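PDB 1XS5: membrane lipoprotein TpN32 from Treponema pallidum, which binds L-methionine in the cleft of a periplasmic-binding-protein fold, probably as the substrate-binding lipoprotein of a methionine transporter. Local coordinates for residues 20-25 / 32-37; 75-80 / 210-215; 174-179 / 235-240; 102-107 / 118-123. All blocks are in the same frame, centred on the assembly; numbering follows the deposited sequence.

Interaction 1: residues 20-25 / 32-37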
loop_
_atom_site.group_PDB
_atom_site.type_symbol
_atom_site.label_atom_id
_atom_site.label_comp_id
_atom_site.label_asym_id
_atom_site.label_seq_id
_atom_site.Cartn_x
_atom_site.Cartn_y
_atom_site.Cartn_z
ATOM N N ILE A 20 -0.569 17.166 -7.193
ATOM C CA ILE A 20 -1.206 17.444 -8.473
ATOM C C ILE A 20 -2.652 17.794 -8.171
ATOM O O ILE A 20 -3.217 18.728 -8.752
ATOM C CB ILE A 20 -1.146 16.205 -9.407
ATOM C CG1 ILE A 20 0.311 15.968 -9.816
ATOM C CG2 ILE A 20 -2.041 16.399 -10.630
ATOM C CD1 ILE A 20 0.524 14.644 -10.517
ATOM N N ALA A 21 -3.238 17.055 -7.234
ATOM C CA ALA A 21 -4.610 17.281 -6.824
ATOM C C ALA A 21 -4.792 18.650 -6.171
ATOM O O ALA A 21 -5.865 19.277 -6.314
ATOM C CB ALA A 21 -5.046 16.205 -5.846
ATOM N N LYS A 22 -3.775 19.068 -5.420
ATOM C CA LYS A 22 -3.802 20.358 -4.695
ATOM C C LYS A 22 -3.914 21.487 -5.742
ATOM O O LYS A 22 -4.742 22.402 -5.610
ATOM C CB LYS A 22 -2.527 20.504 -3.852
ATOM C CG LYS A 22 -2.282 21.863 -3.155
ATOM C CD LYS A 22 -0.966 21.756 -2.339
ATOM C CE LYS A 22 -0.543 23.075 -1.716
ATOM N NZ LYS A 22 -1.654 23.678 -0.935
ATOM N N GLU A 23 -3.090 21.422 -6.771
ATOM C CA GLU A 23 -3.188 22.437 -7.823
ATOM C C GLU A 23 -4.563 22.454 -8.467
ATOM O O GLU A 23 -5.148 23.509 -8.669
ATOM C CB GLU A 23 -2.166 22.188 -8.913
ATOM C CG GLU A 23 -0.741 22.226 -8.425
ATOM C CD GLU A 23 0.215 22.359 -9.588
ATOM O OE1 GLU A 23 -0.208 21.962 -10.695
ATOM O OE2 GLU A 23 1.362 22.844 -9.405
ATOM N N GLU A 24 -5.097 21.281 -8.762
ATOM C CA GLU A 24 -6.380 21.209 -9.411
ATOM C C GLU A 24 -7.571 21.714 -8.628
ATOM O O GLU A 24 -8.437 22.391 -9.194
ATOM C CB GLU A 24 -6.668 19.764 -9.852
ATOM C CG GLU A 24 -5.821 19.283 -10.990
ATOM C CD GLU A 24 -6.019 20.101 -12.283
ATOM O OE1 GLU A 24 -7.185 20.460 -12.637
ATOM O OE2 GLU A 24 -4.987 20.357 -12.942
ATOM N N VAL A 25 -7.649 21.394 -7.341
ATOM C CA VAL A 25 -8.801 21.834 -6.577
ATOM C C VAL A 25 -8.690 23.308 -6.165
ATOM O O VAL A 25 -9.683 23.935 -5.728
ATOM C CB VAL A 25 -9.049 20.937 -5.364
ATOM C CG1 VAL A 25 -9.352 19.483 -5.858
ATOM C CG2 VAL A 25 -7.830 20.972 -4.411
ATOM N N LEU A 32 -5.952 22.519 -0.425
ATOM C CA LEU A 32 -5.674 21.187 0.062
ATOM C C LEU A 32 -4.374 21.278 0.853
ATOM O O LEU A 32 -3.336 21.674 0.306
ATOM C CB LEU A 32 -5.520 20.231 -1.144
ATOM C CG LEU A 32 -5.432 18.723 -0.845
ATOM C CD1 LEU A 32 -6.609 18.300 0.012
ATOM C CD2 LEU A 32 -5.402 17.921 -2.162
ATOM N N ARG A 33 -4.455 20.976 2.149
ATOM C CA ARG A 33 -3.273 20.987 3.008
ATOM C C ARG A 33 -2.805 19.520 3.100
ATOM O O ARG A 33 -3.563 18.658 3.565
ATOM C CB ARG A 33 -3.676 21.525 4.389
ATOM C CG ARG A 33 -2.548 21.563 5.408
ATOM C CD ARG A 33 -3.053 22.364 6.632
ATOM N NE ARG A 33 -4.112 21.650 7.350
ATOM C CZ ARG A 33 -3.903 20.704 8.245
ATOM N NH1 ARG A 33 -2.665 20.341 8.557
ATOM N NH2 ARG A 33 -4.940 20.109 8.836
ATOM N N ILE A 34 -1.580 19.237 2.663
ATOM C CA ILE A 34 -1.043 17.879 2.679
ATOM C C ILE A 34 -0.293 17.720 3.983
ATOM O O ILE A 34 0.695 18.418 4.251
ATOM C CB ILE A 34 -0.115 17.632 1.457
ATOM C CG1 ILE A 34 -0.930 17.840 0.146
ATOM C CG2 ILE A 34 0.420 16.205 1.483
ATOM C CD1 ILE A 34 -0.092 17.656 -1.149
ATOM N N VAL A 35 -0.800 16.827 4.820
ATOM C CA VAL A 35 -0.268 16.624 6.161
ATOM C C VAL A 35 0.540 15.328 6.187
ATOM O O VAL A 35 0.005 14.252 5.913
ATOM C CB VAL A 35 -1.461 16.541 7.142
ATOM C CG1 VAL A 35 -0.955 16.454 8.601
ATOM C CG2 VAL A 35 -2.405 17.753 6.899
ATOM N N GLU A 36 1.813 15.421 6.538
ATOM C CA GLU A 36 2.697 14.252 6.516
ATOM C C GLU A 36 2.823 13.513 7.844
ATOM O O GLU A 36 3.198 14.099 8.871
ATOM C CB GLU A 36 4.091 14.704 6.048
ATOM C CG GLU A 36 4.059 15.761 4.943
ATOM C CD GLU A 36 5.414 16.485 4.765
ATOM O OE1 GLU A 36 6.442 15.794 4.622
ATOM O OE2 GLU A 36 5.449 17.743 4.770
ATOM N N PHE A 37 2.542 12.211 7.802
ATOM C CA PHE A 37 2.589 11.340 8.970
ATOM C C PHE A 37 3.669 10.292 8.822
ATOM O O PHE A 37 4.187 10.108 7.734
ATOM C CB PHE A 37 1.242 10.626 9.119
ATOM C CG PHE A 37 0.140 11.516 9.629
ATOM C CD1 PHE A 37 -0.528 12.379 8.775
ATOM C CD2 PHE A 37 -0.219 11.482 10.968
ATOM C CE1 PHE A 37 -1.548 13.198 9.244
ATOM C CE2 PHE A 37 -1.235 12.299 11.470
ATOM C CZ PHE A 37 -1.900 13.158 10.615
HETATM O O HOH W 1 -5.321 23.477 -3.256
#

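Interaction 2: residues 75-80 / 210-215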
loop_
_atom_site.group_PDB
_atom_site.type_symbol
_atom_site.label_atom_id
_atom_site.label_comp_id
_atom_site.label_asym_id
_atom_site.label_seq_id
_atom_site.Cartn_x
_atom_site.Cartn_y
_atom_site.Cartn_z
ATOM N N VAL A 75 -14.400 4.799 5.742
ATOM C CA VAL A 75 -14.933 4.277 4.490
ATOM C C VAL A 75 -14.111 4.813 3.339
ATOM O O VAL A 75 -13.540 5.899 3.423
ATOM C CB VAL A 75 -16.389 4.719 4.198
ATOM C CG1 VAL A 75 -17.358 4.123 5.222
ATOM C CG2 VAL A 75 -16.467 6.216 4.174
ATOM N N SER A 76 -14.036 4.028 2.275
ATOM C CA SER A 76 -13.347 4.441 1.063
ATOM C C SER A 76 -14.317 5.226 0.194
ATOM O O SER A 76 -15.477 4.810 0.067
ATOM C CB SER A 76 -12.932 3.232 0.221
ATOM O OG SER A 76 -12.572 3.691 -1.077
ATOM N N VAL A 77 -13.874 6.318 -0.421
ATOM C CA VAL A 77 -14.760 7.040 -1.326
ATOM C C VAL A 77 -14.370 6.753 -2.774
ATOM O O VAL A 77 -15.024 7.221 -3.701
ATOM C CB VAL A 77 -14.768 8.578 -1.089
ATOM C CG1 VAL A 77 -15.137 8.865 0.345
ATOM C CG2 VAL A 77 -13.416 9.207 -1.460
ATOM N N GLY A 78 -13.321 5.960 -2.967
ATOM C CA GLY A 78 -12.902 5.610 -4.298
ATOM C C GLY A 78 -11.513 5.018 -4.464
ATOM O O GLY A 78 -10.586 5.369 -3.725
ATOM N N ASN A 79 -11.384 4.100 -5.429
ATOM C CA ASN A 79 -10.086 3.511 -5.752
ATOM C C ASN A 79 -9.346 4.508 -6.608
ATOM O O ASN A 79 -9.914 5.096 -7.501
ATOM C CB ASN A 79 -10.220 2.225 -6.574
ATOM C CG ASN A 79 -10.978 1.180 -5.857
ATOM O OD1 ASN A 79 -10.819 0.995 -4.643
ATOM N ND2 ASN A 79 -11.828 0.481 -6.584
ATOM N N VAL A 80 -8.064 4.674 -6.342
ATOM C CA VAL A 80 -7.227 5.606 -7.069
ATOM C C VAL A 80 -6.130 4.922 -7.912
ATOM O O VAL A 80 -5.932 5.244 -9.103
ATOM C CB VAL A 80 -6.516 6.584 -6.069
ATOM C CG1 VAL A 80 -5.656 7.536 -6.817
ATOM C CG2 VAL A 80 -7.570 7.376 -5.249
ATOM N N ALA A 210 -18.361 17.898 -0.446
ATOM C CA ALA A 210 -18.010 18.375 -1.776
ATOM C C ALA A 210 -16.516 18.545 -2.003
ATOM O O ALA A 210 -16.042 18.418 -3.138
ATOM C CB ALA A 210 -18.734 19.702 -2.056
ATOM N N ARG A 211 -15.771 18.846 -0.937
ATOM C CA ARG A 211 -14.322 19.013 -1.078
ATOM C C ARG A 211 -13.677 17.633 -1.283
ATOM O O ARG A 211 -12.734 17.476 -2.062
ATOM C CB ARG A 211 -13.715 19.658 0.185
ATOM C CG ARG A 211 -13.898 21.183 0.313
ATOM C CD ARG A 211 -15.161 21.538 1.045
ATOM N NE ARG A 211 -15.318 20.798 2.291
ATOM C CZ ARG A 211 -14.970 21.248 3.487
ATOM N NH1 ARG A 211 -14.438 22.453 3.619
ATOM N NH2 ARG A 211 -15.150 20.489 4.557
ATOM N N VAL A 212 -14.188 16.653 -0.545
ATOM C CA VAL A 212 -13.690 15.272 -0.635
ATOM C C VAL A 212 -13.954 14.811 -2.068
ATOM O O VAL A 212 -13.047 14.324 -2.750
ATOM C CB VAL A 212 -14.433 14.369 0.370
ATOM C CG1 VAL A 212 -14.104 12.891 0.155
ATOM C CG2 VAL A 212 -14.060 14.788 1.787
ATOM N N GLN A 213 -15.189 14.985 -2.544
ATOM C CA GLN A 213 -15.483 14.563 -3.914
ATOM C C GLN A 213 -14.574 15.247 -4.933
ATOM O O GLN A 213 -14.205 14.624 -5.919
ATOM C CB GLN A 213 -16.969 14.786 -4.279
ATOM C CG GLN A 213 -17.879 13.806 -3.583
ATOM C CD GLN A 213 -17.566 12.378 -3.985
ATOM O OE1 GLN A 213 -17.381 12.101 -5.180
ATOM N NE2 GLN A 213 -17.511 11.453 -2.991
ATOM N N ALA A 214 -14.184 16.505 -4.715
ATOM C CA ALA A 214 -13.298 17.182 -5.684
ATOM C C ALA A 214 -11.880 16.626 -5.680
ATOM O O ALA A 214 -11.153 16.595 -6.707
ATOM C CB ALA A 214 -13.252 18.714 -5.408
ATOM N N VAL A 215 -11.442 16.234 -4.495
ATOM C CA VAL A 215 -10.104 15.688 -4.391
ATOM C C VAL A 215 -10.130 14.348 -5.103
ATOM O O VAL A 215 -9.236 14.053 -5.880
ATOM C CB VAL A 215 -9.697 15.549 -2.921
ATOM C CG1 VAL A 215 -8.389 14.715 -2.784
ATOM C CG2 VAL A 215 -9.477 16.975 -2.371
HETATM O O HOH W 2 -17.589 8.267 -3.399
#

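Interaction 3: residues 174-179 / 235-240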
loop_
_atom_site.group_PDB
_atom_site.type_symbol
_atom_site.label_atom_id
_atom_site.label_comp_id
_atom_site.label_asym_id
_atom_site.label_seq_id
_atom_site.Cartn_x
_atom_site.Cartn_y
_atom_site.Cartn_z
ATOM N N TYR A 174 7.295 1.717 -0.622
ATOM C CA TYR A 174 8.619 1.650 0.001
ATOM C C TYR A 174 9.694 1.127 -0.927
ATOM O O TYR A 174 10.876 1.526 -0.812
ATOM C CB TYR A 174 8.569 0.782 1.274
ATOM C CG TYR A 174 7.815 1.477 2.368
ATOM C CD1 TYR A 174 8.179 2.759 2.756
ATOM C CD2 TYR A 174 6.762 0.856 3.036
ATOM C CE1 TYR A 174 7.528 3.412 3.793
ATOM C CE2 TYR A 174 6.083 1.510 4.079
ATOM C CZ TYR A 174 6.478 2.781 4.448
ATOM O OH TYR A 174 5.855 3.470 5.472
ATOM N N ALA A 175 9.302 0.236 -1.845
ATOM C CA ALA A 175 10.260 -0.323 -2.815
ATOM C C ALA A 175 10.718 0.832 -3.747
ATOM O O ALA A 175 11.916 1.048 -3.955
ATOM C CB ALA A 175 9.561 -1.429 -3.668
ATOM N N ILE A 176 9.753 1.576 -4.292
ATOM C CA ILE A 176 10.050 2.673 -5.211
ATOM C C ILE A 176 10.942 3.721 -4.541
ATOM O O ILE A 176 11.890 4.254 -5.135
ATOM C CB ILE A 176 8.728 3.312 -5.702
ATOM C CG1 ILE A 176 7.988 2.333 -6.631
ATOM C CG2 ILE A 176 9.021 4.606 -6.400
ATOM C CD1 ILE A 176 6.491 2.748 -6.720
ATOM N N MET A 177 10.668 4.002 -3.274
ATOM C CA MET A 177 11.501 4.946 -2.552
ATOM C C MET A 177 12.947 4.466 -2.377
ATOM O O MET A 177 13.843 5.298 -2.173
ATOM C CB MET A 177 10.923 5.220 -1.155
ATOM C CG MET A 177 9.689 6.101 -1.200
ATOM S SD MET A 177 8.814 6.007 0.432
ATOM C CE MET A 177 10.178 6.031 1.598
ATOM N N ALA A 178 13.156 3.145 -2.411
ATOM C CA ALA A 178 14.480 2.534 -2.264
ATOM C C ALA A 178 15.110 2.114 -3.643
ATOM O O ALA A 178 16.094 1.365 -3.712
ATOM C CB ALA A 178 14.382 1.316 -1.314
ATOM N N GLY A 179 14.509 2.598 -4.722
ATOM C CA GLY A 179 14.998 2.324 -6.056
ATOM C C GLY A 179 14.654 0.951 -6.638
ATOM O O GLY A 179 15.291 0.514 -7.608
ATOM N N GLY A 235 4.429 -0.087 -14.773
ATOM C CA GLY A 235 3.171 -0.293 -14.088
ATOM C C GLY A 235 3.407 -0.423 -12.576
ATOM O O GLY A 235 2.581 -1.026 -11.877
ATOM N N GLU A 236 4.514 0.123 -12.069
ATOM C CA GLU A 236 4.807 0.044 -10.640
ATOM C C GLU A 236 3.684 0.725 -9.850
ATOM O O GLU A 236 3.330 0.272 -8.784
ATOM C CB GLU A 236 6.156 0.679 -10.323
ATOM C CG GLU A 236 7.399 -0.035 -10.936
ATOM C CD GLU A 236 7.703 0.363 -12.389
ATOM O OE1 GLU A 236 6.799 0.890 -13.068
ATOM O OE2 GLU A 236 8.834 0.117 -12.863
ATOM N N VAL A 237 3.145 1.820 -10.385
ATOM C CA VAL A 237 2.018 2.529 -9.795
ATOM C C VAL A 237 1.120 2.772 -11.025
ATOM O O VAL A 237 1.574 3.360 -11.992
ATOM C CB VAL A 237 2.449 3.867 -9.192
ATOM C CG1 VAL A 237 1.261 4.480 -8.420
ATOM C CG2 VAL A 237 3.637 3.648 -8.273
ATOM N N ALA A 238 -0.121 2.298 -11.004
ATOM C CA ALA A 238 -0.990 2.452 -12.168
ATOM C C ALA A 238 -2.411 2.828 -11.778
ATOM O O ALA A 238 -2.935 2.330 -10.775
ATOM C CB ALA A 238 -1.009 1.117 -12.946
ATOM N N PRO A 239 -3.079 3.664 -12.596
ATOM C CA PRO A 239 -4.462 4.084 -12.302
ATOM C C PRO A 239 -5.353 2.853 -12.051
ATOM O O PRO A 239 -5.215 1.835 -12.723
ATOM C CB PRO A 239 -4.897 4.832 -13.563
ATOM C CG PRO A 239 -3.606 5.320 -14.173
ATOM C CD PRO A 239 -2.614 4.181 -13.903
ATOM N N ALA A 240 -6.267 2.953 -11.093
ATOM C CA ALA A 240 -7.148 1.852 -10.770
ATOM C C ALA A 240 -8.384 1.822 -11.665
ATOM O O ALA A 240 -9.487 1.524 -11.153
ATOM C CB ALA A 240 -7.572 1.943 -9.313
#

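Interaction 4: residues 102-107 / 118-123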
loop_
_atom_site.group_PDB
_atom_site.type_symbol
_atom_site.label_atom_id
_atom_site.label_comp_id
_atom_site.label_asym_id
_atom_site.label_seq_id
_atom_site.Cartn_x
_atom_site.Cartn_y
_atom_site.Cartn_z
ATOM N N ALA A 102 16.490 -20.276 3.122
ATOM C CA ALA A 102 16.571 -18.833 2.789
ATOM C C ALA A 102 15.705 -17.979 3.719
ATOM O O ALA A 102 14.605 -18.405 4.112
ATOM C CB ALA A 102 16.142 -18.607 1.335
ATOM N N VAL A 103 16.174 -16.768 4.069
ATOM C CA VAL A 103 15.377 -15.898 4.968
ATOM C C VAL A 103 14.596 -14.843 4.157
ATOM O O VAL A 103 15.198 -14.057 3.421
ATOM C CB VAL A 103 16.283 -15.117 6.002
ATOM C CG1 VAL A 103 15.427 -14.114 6.805
ATOM C CG2 VAL A 103 16.971 -16.090 6.961
ATOM N N ILE A 104 13.274 -14.843 4.256
ATOM C CA ILE A 104 12.462 -13.867 3.506
ATOM C C ILE A 104 11.684 -12.985 4.495
ATOM O O ILE A 104 10.908 -13.481 5.316
ATOM C CB ILE A 104 11.478 -14.596 2.539
ATOM C CG1 ILE A 104 12.272 -15.417 1.512
ATOM C CG2 ILE A 104 10.598 -13.584 1.817
ATOM C CD1 ILE A 104 11.397 -16.057 0.391
ATOM N N ALA A 105 11.894 -11.672 4.415
ATOM C CA ALA A 105 11.229 -10.723 5.293
ATOM C C ALA A 105 9.932 -10.266 4.647
ATOM O O ALA A 105 9.906 -9.987 3.447
ATOM C CB ALA A 105 12.137 -9.509 5.509
ATOM N N ILE A 106 8.881 -10.135 5.447
ATOM C CA ILE A 106 7.592 -9.684 4.956
ATOM C C ILE A 106 6.974 -8.646 5.897
ATOM O O ILE A 106 7.396 -8.512 7.060
ATOM C CB ILE A 106 6.621 -10.891 4.821
ATOM C CG1 ILE A 106 6.399 -11.546 6.181
ATOM C CG2 ILE A 106 7.214 -11.962 3.885
ATOM C CD1 ILE A 106 5.525 -12.822 6.053
ATOM N N PRO A 107 5.924 -7.948 5.445
ATOM C CA PRO A 107 5.296 -6.943 6.289
ATOM C C PRO A 107 4.737 -7.561 7.557
ATOM O O PRO A 107 4.319 -8.715 7.559
ATOM C CB PRO A 107 4.175 -6.390 5.399
ATOM C CG PRO A 107 4.735 -6.498 4.039
ATOM C CD PRO A 107 5.354 -7.905 4.078
ATOM N N ARG A 118 0.311 -14.769 0.533
ATOM C CA ARG A 118 -0.379 -15.287 -0.655
ATOM C C ARG A 118 0.454 -15.088 -1.949
ATOM O O ARG A 118 0.309 -15.830 -2.938
ATOM C CB ARG A 118 -1.787 -14.697 -0.744
ATOM C CG ARG A 118 -2.596 -15.152 0.455
ATOM C CD ARG A 118 -4.051 -15.492 0.179
ATOM N NE ARG A 118 -4.672 -16.200 1.315
ATOM C CZ ARG A 118 -5.217 -15.611 2.384
ATOM N NH1 ARG A 118 -5.241 -14.270 2.494
ATOM N NH2 ARG A 118 -5.740 -16.370 3.347
ATOM N N LEU A 119 1.339 -14.102 -1.931
ATOM C CA LEU A 119 2.282 -13.891 -3.039
ATOM C C LEU A 119 3.284 -15.064 -3.037
ATOM O O LEU A 119 3.562 -15.676 -4.077
ATOM C CB LEU A 119 3.010 -12.550 -2.833
ATOM C CG LEU A 119 4.101 -12.174 -3.837
ATOM C CD1 LEU A 119 4.386 -10.661 -3.693
ATOM C CD2 LEU A 119 5.395 -13.019 -3.572
ATOM N N LEU A 120 3.854 -15.366 -1.864
ATOM C CA LEU A 120 4.819 -16.477 -1.723
ATOM C C LEU A 120 4.113 -17.809 -2.025
ATOM O O LEU A 120 4.697 -18.710 -2.583
ATOM C CB LEU A 120 5.379 -16.500 -0.277
ATOM C CG LEU A 120 6.232 -15.240 0.035
ATOM C CD1 LEU A 120 6.713 -15.277 1.494
ATOM C CD2 LEU A 120 7.422 -15.191 -0.869
ATOM N N GLU A 121 2.842 -17.924 -1.646
ATOM C CA GLU A 121 2.115 -19.165 -1.952
ATOM C C GLU A 121 2.009 -19.336 -3.491
ATOM O O GLU A 121 2.273 -20.424 -4.032
ATOM C CB GLU A 121 0.719 -19.091 -1.318
ATOM C CG GLU A 121 -0.208 -20.246 -1.632
ATOM C CD GLU A 121 -1.541 -20.133 -0.882
ATOM O OE1 GLU A 121 -2.178 -19.058 -0.989
ATOM O OE2 GLU A 121 -1.952 -21.112 -0.198
ATOM N N ALA A 122 1.619 -18.262 -4.184
ATOM C CA ALA A 122 1.494 -18.259 -5.642
ATOM C C ALA A 122 2.822 -18.621 -6.324
ATOM O O ALA A 122 2.834 -19.236 -7.409
ATOM C CB ALA A 122 1.014 -16.857 -6.121
ATOM N N ALA A 123 3.938 -18.221 -5.710
ATOM C CA ALA A 123 5.261 -18.543 -6.262
ATOM C C ALA A 123 5.752 -19.959 -5.867
ATOM O O ALA A 123 6.865 -20.349 -6.218
ATOM C CB ALA A 123 6.312 -17.474 -5.817
#

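Interaction 1: residues 20-25 / 32-37
Leu32 lies across the backbone of the helix at Lys22, with its CD2 methyl 3.8 Å from Lys22 N and its CB 4.0 Å from Lys22 CB. With CG anti to the backbone N, the isobutyl group goes in between helix and sheet, where Ala21 CB touches Leu32 CD2 at 4.1 Å and Val25 CG2 meets Leu32 CB at 4.1 Å. Lys22 crosses Leu32 obliquely, its methylenes passing Leu32 O. Its chain is extended to CE and bends only at the last torsion (chi4 52°), which turns the ammonium back onto Leu32 O, 2.9 Å from NZ. The C=O...N angle is 154° and the donor is tilted a little from the carbonyl plane. On its way the aliphatic part of the lysine passes Ile34, Lys22 CD to Ile34 CD1 4.4 Å. A water completes the join, donating to Lys22 O and accepting from Leu32 N, so both backbone polar groups of Leu32 are tied to Lys22. Helix 14-26 and strand 30-36 run nearly antiparallel here, as consecutive elements of the beta-alpha-beta unit that starts with strand 3-9; Val5 and Val7 of that strand and Val215 also pack on Leu32. The chemistry implies a graded seam: apolar between helix and sheet, polar and partly hydrated at the edge strand, with one lysine serving both regimes.

Interaction 2: residues 75-80 / 210-215
Val77 and Val212 meet methyl to methyl: Val212 CG1 faces both branches of Val77, lying 4.1 Å from Val77 CG2 and 4.2 Å from Val77 CG1. The valine of the helix puts this methyl forward because CG1 is anti to its backbone N (chi1 171°). Beside this pair the side chain of Gln213, bent at its second torsion (chi2 -62°), carries its amide nitrogen back to the strand, where NE2 comes within 4.4 Å of Val77 CB. A water bridges the same edge, donating to Val77 O at 2.8 Å and accepting from Gln213 NE2 at 3.2 Å. The amide has a second partner as well, since NE2 also donates to the backbone carbonyl of Glu207, ahead of the helix. Further out, the start of the helix is secured by Asp209, whose carboxylate accepts from Val212 N and forms a salt bridge with Arg211. On the strand side, Ser76 OG accepts from Gly78 N at 3.0 Å, an ST turn with Val77 at its middle. Gly78 adopts backbone angles that suit glycine, and backbone bonds from Val77 and Gly78 both go to Leu200, consistent with a beta bulge. Val202 of strand 198-203 touches both valines. The arrangement is that of a helix packed on one face of the mixed six-stranded sheet in a lobe of the periplasmic-binding-protein fold.

Interaction 3: residues 174-179 / 235-240
Ile176 points from helix 172-177 toward the C-terminal tail, and the end of its side chain alone does the touching. CG1 is anti to the carbonyl carbon (chi1 -70°) and the chain is extended beyond it (chi2 161°), which carries CD1 to Glu236 and Val237. There Ile176 CD1 meets Val237 CG2 at 3.4 Å, tighter than usual carbon-carbon contact, and Glu236 CB at 4.2 Å. Val237 slants past the isoleucine and offers a single methyl, CG2; it also packs on Leu228, Tyr232 and His81. Glu236 starts toward the helix: CB makes the apolar contact, and the bend at chi2 (84°) leads the carboxylate away. Its OE2 is hydrogen-bonded to Ser181, just beyond the end of the same helix, so a polar link joins the methyl packing in tying the tail to this region. The helix closes in a Schellman motif with Gly179, of positive phi, as the C-prime residue: Gly179 N bonds to Ile176 O at 3.1 Å, and Leu180 N to Ala175 O. The side chain of Val237 is about 8 Å from the bound methionine, behind the first shell, whereas Asn173, near the beginning of the helix, belongs to the ligand pocket. Strand 238-239 goes on to border strand 74-82 in the six-stranded sheet. Such a contact, between a helix bearing a ligand residue and a tail that joins the six-stranded sheet, is consistent with the region joining the two lobes of a ligand-bound periplasmic binding protein.

Interaction 4: residues 102-107 / 118-123
Strand 103-107 and helix 110-122 are successive elements, and their backbones stay well apart: the nearest alpha carbons, Ile104 CA and Leu120 CA, are 9.6 Å from each other. Side chains alone bridge that gap. Ile104 and Ile106, two residues apart on the strand, both direct their side chains to the helix, whereas the intervening Ala105 turns to the opposite face. Leu120 answers with one methyl, CD1, which sits 4.3 Å from Ile104 CG2 and 4.1 Å from Ile106 CG2. Its CG is anti to the carbonyl carbon (chi1 -66°) and its chain extends from there, bringing CD1 to the two isoleucines. A chi1 of 61° puts Ile106 CG1 between the backbone N and the carbonyl carbon and turns CG2 to the leucine. Neighbouring strands add to the layer: Val169 of strand 167-170 touches Ile106, Leu119 and Leu120, and Leu150 of strand 149-153 touches Leu120. All three contacting residues are buried. This is the helix-on-sheet layer of an alpha/beta lobe, in which helix 110-122, carrying the ligand-pocket residues Asn112 and Arg115, lies over the parallel strands of the five-stranded sheet.

Interactions 1 and 2 dress the same six-stranded sheet and touch directly, Leu32 CD1 meeting Val215 CG2 at 4.0 Å. Interaction 4 belongs to the five-stranded sheet, its centre about 35 Å from that of interaction 1 and on the opposite side of the chain's centre. Interaction 3 lies between them, joined to interaction 2 through the pairing of strands 74-82 and 238-239. Chemistry follows place: the fully buried interaction 4 is purely aliphatic, and interaction 1, though buried, adds a lysine bond and a water at its sheet edge. Interactions 2 and 3 are partly buried, each pairing methyl packing with a polar side chain whose main partner lies beyond the contact.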